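Local coordinates for short-chain type dehydrogenase/reductase (Mycobacterium ulcerans, PDB 3SVT), which probably acts as an NAD-dependent oxidoreductase of the short-chain dehydrogenase/reductase family, at the interface of chains A and B and the interface of chains A and C. Sequence-based numbering; all coordinates share one arbitrary frame. Chains: chain A/B/C, Short-chain type dehydrogenase/reductase.

Contact 1: the interface of chains A and B. Residues chain A 75, 124-125, 128-129, 132, 174; chain B 108-111, 113, 116-117.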
loop_
_atom_site.group_PDB
_atom_site.type_symbol
_atom_site.label_atom_id
_atom_site.label_comp_id
_atom_site.label_asym_id
_atom_site.label_seq_id
_atom_site.Cartn_x
_atom_site.Cartn_y
_atom_site.Cartn_z
ATOM N N GLU A 75 -0.982 -6.686 31.729
ATOM C CA GLU A 75 0.148 -7.445 31.207
ATOM C C GLU A 75 0.458 -8.677 32.062
ATOM O O GLU A 75 0.814 -9.734 31.535
ATOM C CB GLU A 75 1.418 -6.559 31.102
ATOM C CG GLU A 75 2.558 -7.255 30.369
ATOM C CD GLU A 75 3.791 -6.409 30.190
ATOM O OE1 GLU A 75 3.828 -5.257 30.681
ATOM O OE2 GLU A 75 4.747 -6.913 29.550
ATOM N N VAL A 124 -4.123 -1.677 21.119
ATOM C CA VAL A 124 -2.690 -1.432 20.931
ATOM C C VAL A 124 -1.845 -2.079 22.032
ATOM O O VAL A 124 -0.949 -2.882 21.756
ATOM C CB VAL A 124 -2.390 0.085 20.865
ATOM C CG1 VAL A 124 -0.909 0.338 20.657
ATOM C CG2 VAL A 124 -3.261 0.781 19.740
ATOM N N ASN A 125 -2.148 -1.731 23.282
ATOM C CA ASN A 125 -1.424 -2.254 24.443
ATOM C C ASN A 125 -1.667 -3.736 24.700
ATOM O O ASN A 125 -0.735 -4.510 24.839
ATOM C CB ASN A 125 -1.768 -1.406 25.661
ATOM C CG ASN A 125 -1.318 0.033 25.506
ATOM O OD1 ASN A 125 -0.442 0.334 24.676
ATOM N ND2 ASN A 125 -1.894 0.937 26.324
ATOM N N MET A 128 0.078 -5.848 22.192
ATOM C CA MET A 128 1.523 -5.852 22.473
ATOM C C MET A 128 1.850 -6.846 23.586
ATOM O O MET A 128 2.776 -7.635 23.438
ATOM C CB MET A 128 2.032 -4.467 22.838
ATOM C CG MET A 128 3.571 -4.388 23.033
ATOM S SD MET A 128 4.092 -4.845 24.707
ATOM C CE MET A 128 3.688 -3.341 25.592
ATOM N N TYR A 129 1.068 -6.865 24.668
ATOM C CA TYR A 129 1.365 -7.787 25.789
ATOM C C TYR A 129 1.269 -9.255 25.347
ATOM O O TYR A 129 2.115 -10.055 25.668
ATOM C CB TYR A 129 0.442 -7.586 26.983
ATOM C CG TYR A 129 0.283 -6.169 27.503
ATOM C CD1 TYR A 129 1.372 -5.310 27.615
ATOM C CD2 TYR A 129 -0.954 -5.716 27.932
ATOM C CE1 TYR A 129 1.225 -4.025 28.079
ATOM C CE2 TYR A 129 -1.110 -4.437 28.422
ATOM C CZ TYR A 129 -0.008 -3.586 28.493
ATOM O OH TYR A 129 -0.158 -2.282 28.950
ATOM N N LYS A 132 4.279 -9.897 22.977
ATOM C CA LYS A 132 5.516 -9.889 23.751
ATOM C C LYS A 132 5.767 -11.212 24.482
ATOM O O LYS A 132 6.856 -11.754 24.416
ATOM C CB LYS A 132 5.455 -8.745 24.770
ATOM C CG LYS A 132 6.616 -8.656 25.729
ATOM C CD LYS A 132 6.366 -7.496 26.745
ATOM C CE LYS A 132 7.547 -7.256 27.659
ATOM N NZ LYS A 132 7.213 -6.298 28.788
ATOM N N LEU A 174 2.401 -3.613 13.996
ATOM C CA LEU A 174 3.035 -4.433 15.017
ATOM C C LEU A 174 3.273 -5.864 14.517
ATOM O O LEU A 174 4.345 -6.419 14.718
ATOM C CB LEU A 174 2.206 -4.429 16.314
ATOM C CG LEU A 174 2.788 -5.197 17.485
ATOM C CD1 LEU A 174 4.222 -4.697 17.841
ATOM C CD2 LEU A 174 1.861 -5.140 18.717
ATOM N N ILE B 108 11.010 -6.473 20.735
ATOM C CA ILE B 108 9.604 -6.573 21.114
ATOM C C ILE B 108 9.404 -7.449 22.346
ATOM O O ILE B 108 8.558 -7.164 23.182
ATOM C CB ILE B 108 8.732 -7.059 19.953
ATOM C CG1 ILE B 108 7.259 -6.896 20.311
ATOM C CG2 ILE B 108 9.038 -8.505 19.577
ATOM C CD1 ILE B 108 6.823 -5.413 20.384
ATOM N N THR B 109 10.233 -8.479 22.497
ATOM C CA THR B 109 10.148 -9.356 23.683
ATOM C C THR B 109 10.615 -8.717 24.992
ATOM O O THR B 109 10.366 -9.256 26.074
ATOM C CB THR B 109 10.901 -10.665 23.443
ATOM O OG1 THR B 109 12.223 -10.379 22.972
ATOM C CG2 THR B 109 10.161 -11.501 22.413
ATOM N N GLN B 110 11.302 -7.587 24.908
ATOM C CA GLN B 110 11.746 -6.866 26.094
ATOM C C GLN B 110 11.191 -5.435 26.150
ATOM O O GLN B 110 11.781 -4.557 26.766
ATOM C CB GLN B 110 13.276 -6.850 26.129
ATOM C CG GLN B 110 13.898 -8.245 26.126
ATOM C CD GLN B 110 15.398 -8.240 26.469
ATOM O OE1 GLN B 110 15.846 -7.447 27.279
ATOM N NE2 GLN B 110 16.160 -9.147 25.869
ATOM N N VAL B 111 10.053 -5.195 25.513
ATOM C CA VAL B 111 9.478 -3.855 25.478
ATOM C C VAL B 111 9.261 -3.326 26.913
ATOM O O VAL B 111 8.697 -4.023 27.756
ATOM C CB VAL B 111 8.143 -3.830 24.670
ATOM C CG1 VAL B 111 7.204 -2.705 25.152
ATOM C CG2 VAL B 111 8.421 -3.718 23.208
ATOM N N SER B 113 7.080 -1.578 28.953
ATOM C CA SER B 113 5.651 -1.359 28.772
ATOM C C SER B 113 5.236 0.049 29.181
ATOM O O SER B 113 4.456 0.664 28.480
ATOM C CB SER B 113 4.835 -2.398 29.535
ATOM O OG SER B 113 4.964 -3.680 28.945
ATOM N N TRP B 116 6.432 2.277 26.310
ATOM C CA TRP B 116 5.470 2.026 25.219
ATOM C C TRP B 116 4.149 2.800 25.465
ATOM O O TRP B 116 3.708 3.536 24.590
ATOM C CB TRP B 116 5.264 0.522 25.029
ATOM C CG TRP B 116 4.120 0.101 24.218
ATOM C CD1 TRP B 116 2.818 0.142 24.587
ATOM C CD2 TRP B 116 4.146 -0.510 22.905
ATOM N NE1 TRP B 116 2.031 -0.364 23.598
ATOM C CE2 TRP B 116 2.811 -0.781 22.554
ATOM C CE3 TRP B 116 5.160 -0.858 22.014
ATOM C CZ2 TRP B 116 2.447 -1.383 21.334
ATOM C CZ3 TRP B 116 4.805 -1.458 20.797
ATOM C CH2 TRP B 116 3.448 -1.708 20.473
ATOM N N ARG B 117 3.546 2.664 26.643
ATOM C CA ARG B 117 2.279 3.373 26.941
ATOM C C ARG B 117 2.396 4.887 26.796
ATOM O O ARG B 117 1.464 5.552 26.304
ATOM C CB ARG B 117 1.817 3.148 28.383
ATOM C CG ARG B 117 1.194 1.814 28.710
ATOM C CD ARG B 117 0.912 1.744 30.258
ATOM N NE ARG B 117 1.054 0.372 30.560
ATOM C CZ ARG B 117 1.946 -0.190 31.341
ATOM N NH1 ARG B 117 2.763 0.501 32.142
ATOM N NH2 ARG B 117 1.939 -1.499 31.352
#
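Helix 113-140 of chain A packs against the start of the same helix in chain B, the two-fold helix pairing familiar from the short-chain dehydrogenase/reductase (SDR) family, helped by A:Glu75 at the start of helix 75-89 and A:Leu174 of helix 163-182. The apolar core is B:Trp116, whose CG stands anti to the backbone N (chi1 166°) and carries the indole toward chain A. A:Met128 meets it tip to tip, bent at chi2 and chi3 so that CG sits over the six-membered ring of B:Trp116, 3.5 Å from its centroid, while the methyl CE curls over the five-membered ring. A:Met128 CE also lies 3.6 Å from B:Val111 CG1. At the far end of the indole, the A:Leu174 and B:Ile108 side chains cross obliquely, their CD1 methyls 3.7 Å apart.

Polar contacts rim this core. The indole N-H of B:Trp116, NE1, donates to A:Asn125 OD1 at 2.8 Å; the acceptor lies close to the ring plane and the donor in the carbonyl plane, although the bend at the hydrogen is marked (138°). The extended A:Lys132 chain passes the B:Ile108 carbonyl, and A:Lys132 NZ donates to B:Val111 O at 2.9 Å. A:Lys132 NZ also forms a salt bridge within chain A, 2.7 Å from A:Glu75 OE2, which uses its syn lone pair. The other carboxylate oxygen, A:Glu75 OE1, accepts from the hydroxyl OG of B:Ser113 at 2.6 Å, from above the carboxylate plane. Charge pairing with A:Lys132 may favour the carboxylate form. B:Arg117 NH2 donates to A:Tyr129 OH at 3.3 Å, nearly in the guanidinium plane; the phenol ring is sandwiched between A:Asn125 O and A:Glu75 CB.

Contact 2: the interface of chains A and C. Residues chain A 176, 179-180, 183-184, 247; chain C 220-222, 258-259.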
loop_
_atom_site.group_PDB
_atom_site.type_symbol
_atom_site.label_atom_id
_atom_site.label_comp_id
_atom_site.label_asym_id
_atom_site.label_seq_id
_atom_site.Cartn_x
_atom_site.Cartn_y
_atom_site.Cartn_z
ATOM N N GLN A 176 3.762 -6.841 11.481
ATOM C CA GLN A 176 4.863 -6.763 10.508
ATOM C C GLN A 176 6.230 -6.488 11.122
ATOM O O GLN A 176 7.215 -7.115 10.721
ATOM C CB GLN A 176 4.564 -5.713 9.431
ATOM C CG GLN A 176 3.506 -6.166 8.490
ATOM C CD GLN A 176 3.263 -5.202 7.362
ATOM O OE1 GLN A 176 3.177 -4.013 7.592
ATOM N NE2 GLN A 176 3.100 -5.717 6.150
ATOM N N ALA A 179 7.234 -9.756 12.809
ATOM C CA ALA A 179 7.738 -10.668 11.763
ATOM C C ALA A 179 9.188 -10.327 11.377
ATOM O O ALA A 179 10.017 -11.209 11.200
ATOM C CB ALA A 179 6.843 -10.638 10.522
ATOM N N ASP A 180 9.497 -9.043 11.289
ATOM C CA ASP A 180 10.837 -8.616 10.909
ATOM C C ASP A 180 11.825 -9.074 12.002
ATOM O O ASP A 180 12.815 -9.763 11.714
ATOM C CB ASP A 180 10.843 -7.107 10.668
ATOM C CG ASP A 180 12.031 -6.625 9.849
ATOM O OD1 ASP A 180 12.884 -7.445 9.473
ATOM O OD2 ASP A 180 12.085 -5.398 9.578
ATOM N N GLY A 183 11.704 -13.461 12.698
ATOM C CA GLY A 183 11.855 -14.488 11.654
ATOM C C GLY A 183 13.107 -15.348 11.840
ATOM O O GLY A 183 13.109 -16.547 11.563
ATOM N N ALA A 184 14.172 -14.722 12.329
ATOM C CA ALA A 184 15.406 -15.420 12.618
ATOM C C ALA A 184 15.221 -16.550 13.648
ATOM O O ALA A 184 16.083 -17.439 13.744
ATOM C CB ALA A 184 16.475 -14.416 13.116
ATOM N N GLY A 247 4.806 -11.741 7.831
ATOM C CA GLY A 247 4.703 -10.307 7.626
ATOM C C GLY A 247 3.551 -9.887 6.725
ATOM O O GLY A 247 3.497 -8.750 6.301
ATOM N N PRO C 220 13.674 -12.351 6.570
ATOM C CA PRO C 220 13.627 -12.663 8.004
ATOM C C PRO C 220 13.726 -14.149 8.321
ATOM O O PRO C 220 14.502 -14.529 9.175
ATOM C CB PRO C 220 12.286 -12.064 8.453
ATOM C CG PRO C 220 12.073 -10.897 7.491
ATOM C CD PRO C 220 12.736 -11.282 6.193
ATOM N N LEU C 221 12.961 -14.988 7.636
ATOM C CA LEU C 221 13.060 -16.424 7.856
ATOM C C LEU C 221 14.378 -16.951 7.292
ATOM O O LEU C 221 14.726 -16.662 6.150
ATOM C CB LEU C 221 11.866 -17.172 7.251
ATOM C CG LEU C 221 10.491 -16.855 7.861
ATOM C CD1 LEU C 221 9.409 -17.668 7.153
ATOM C CD2 LEU C 221 10.443 -17.222 9.334
ATOM N N PRO C 222 15.072 -17.805 8.060
ATOM C CA PRO C 222 16.405 -18.226 7.682
ATOM C C PRO C 222 16.479 -19.338 6.607
ATOM O O PRO C 222 17.277 -20.259 6.738
ATOM C CB PRO C 222 17.017 -18.693 9.013
ATOM C CG PRO C 222 15.986 -18.539 10.032
ATOM C CD PRO C 222 14.673 -18.426 9.334
ATOM N N LEU C 258 9.337 -6.998 3.819
ATOM C CA LEU C 258 9.497 -6.103 4.954
ATOM C C LEU C 258 10.824 -5.381 4.939
ATOM O O LEU C 258 10.989 -4.382 5.675
ATOM C CB LEU C 258 9.400 -6.887 6.266
ATOM C CG LEU C 258 8.088 -7.671 6.388
ATOM C CD1 LEU C 258 8.165 -8.592 7.588
ATOM C CD2 LEU C 258 6.960 -6.674 6.472
ATOM N N ARG C 259 11.755 -5.879 4.136
ATOM C CA ARG C 259 13.085 -5.269 4.011
ATOM C C ARG C 259 13.175 -4.669 2.593
ATOM O O ARG C 259 12.377 -3.807 2.259
ATOM C CB ARG C 259 14.163 -6.307 4.333
ATOM C CG ARG C 259 13.966 -6.899 5.736
ATOM C CD ARG C 259 15.187 -7.560 6.352
ATOM N NE ARG C 259 14.817 -8.155 7.656
ATOM C CZ ARG C 259 15.449 -9.163 8.270
ATOM N NH1 ARG C 259 16.537 -9.733 7.736
ATOM N NH2 ARG C 259 14.983 -9.612 9.444
#
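A two-fold interface between copies of one protein, this contact joins chain A to chain C and contributes a second kind of pairing to the deposited assembly of four subunits; a tetramer built on two such pairings is common among SDR enzymes, though the coordinates alone do not prove it in solution. Its polar centre is the salt bridge of C:Arg259 with A:Asp180. The arginine grips side-on, sending two nitrogens to one carboxylate oxygen. C:Arg259 NE lies 2.7 Å from A:Asp180 OD1, on its syn lone pair. C:Arg259 NH2 is 3.0 Å from A:Asp180 OD1, nearly along the C-O axis. The NE bond is the straighter, 157° at the hydrogen, and the NH2 bond more bent. OD1 sits near the guanidinium plane, while the carboxylate is turned 36° from it. The aspartate CG is anti to the backbone N (chi1 -161°), and the arginine runs extended from CG to NE. C:Pro220 CG covers one face of the C:Arg259 guanidinium from 3.5 Å above the plane, offset toward the rim, which should limit its tilting.

Beside the charged pair, C:Leu258 straddles the helix surface with its two methyls. C:Leu258 CD1 lies 3.8 Å from A:Ala179 CB, and CD2 rests on A:Gln176. The extended A:Gln176 is held by a second-shell bond from its amide NE2 to A:Gly247 O at 3.1 Å, almost along the C=O axis. C:Pro220 and C:Pro222 lie along A:Gly183 and A:Ala184. Within the SDR fold, chain A offers the C-terminal end of helix 163-182, the following 3-10 helix 183-185 and the loop residue A:Gly247; chain C brings the 220-222 loop, the end of 3-10 helix 256-258 and C:Arg259 in the loop that follows.

Contacts 1 and 2 lie about 18 Å apart, measured between the centres of their C-alpha atoms, and bring chain A against two different neighbours. Helix 163-182 of chain A serves both: A:Leu174 faces chain B in contact 1, while A:Gln176, only two residues further on, begins the stretch that faces chain C in contact 2. Helix 113-140 belongs to contact 1 alone among the residues described. Each interface is two-fold symmetric, so two different pairings applied to every subunit can close a four-subunit assembly, and the shared helix places the two pairings on neighbouring parts of one element, so that it contributes to both.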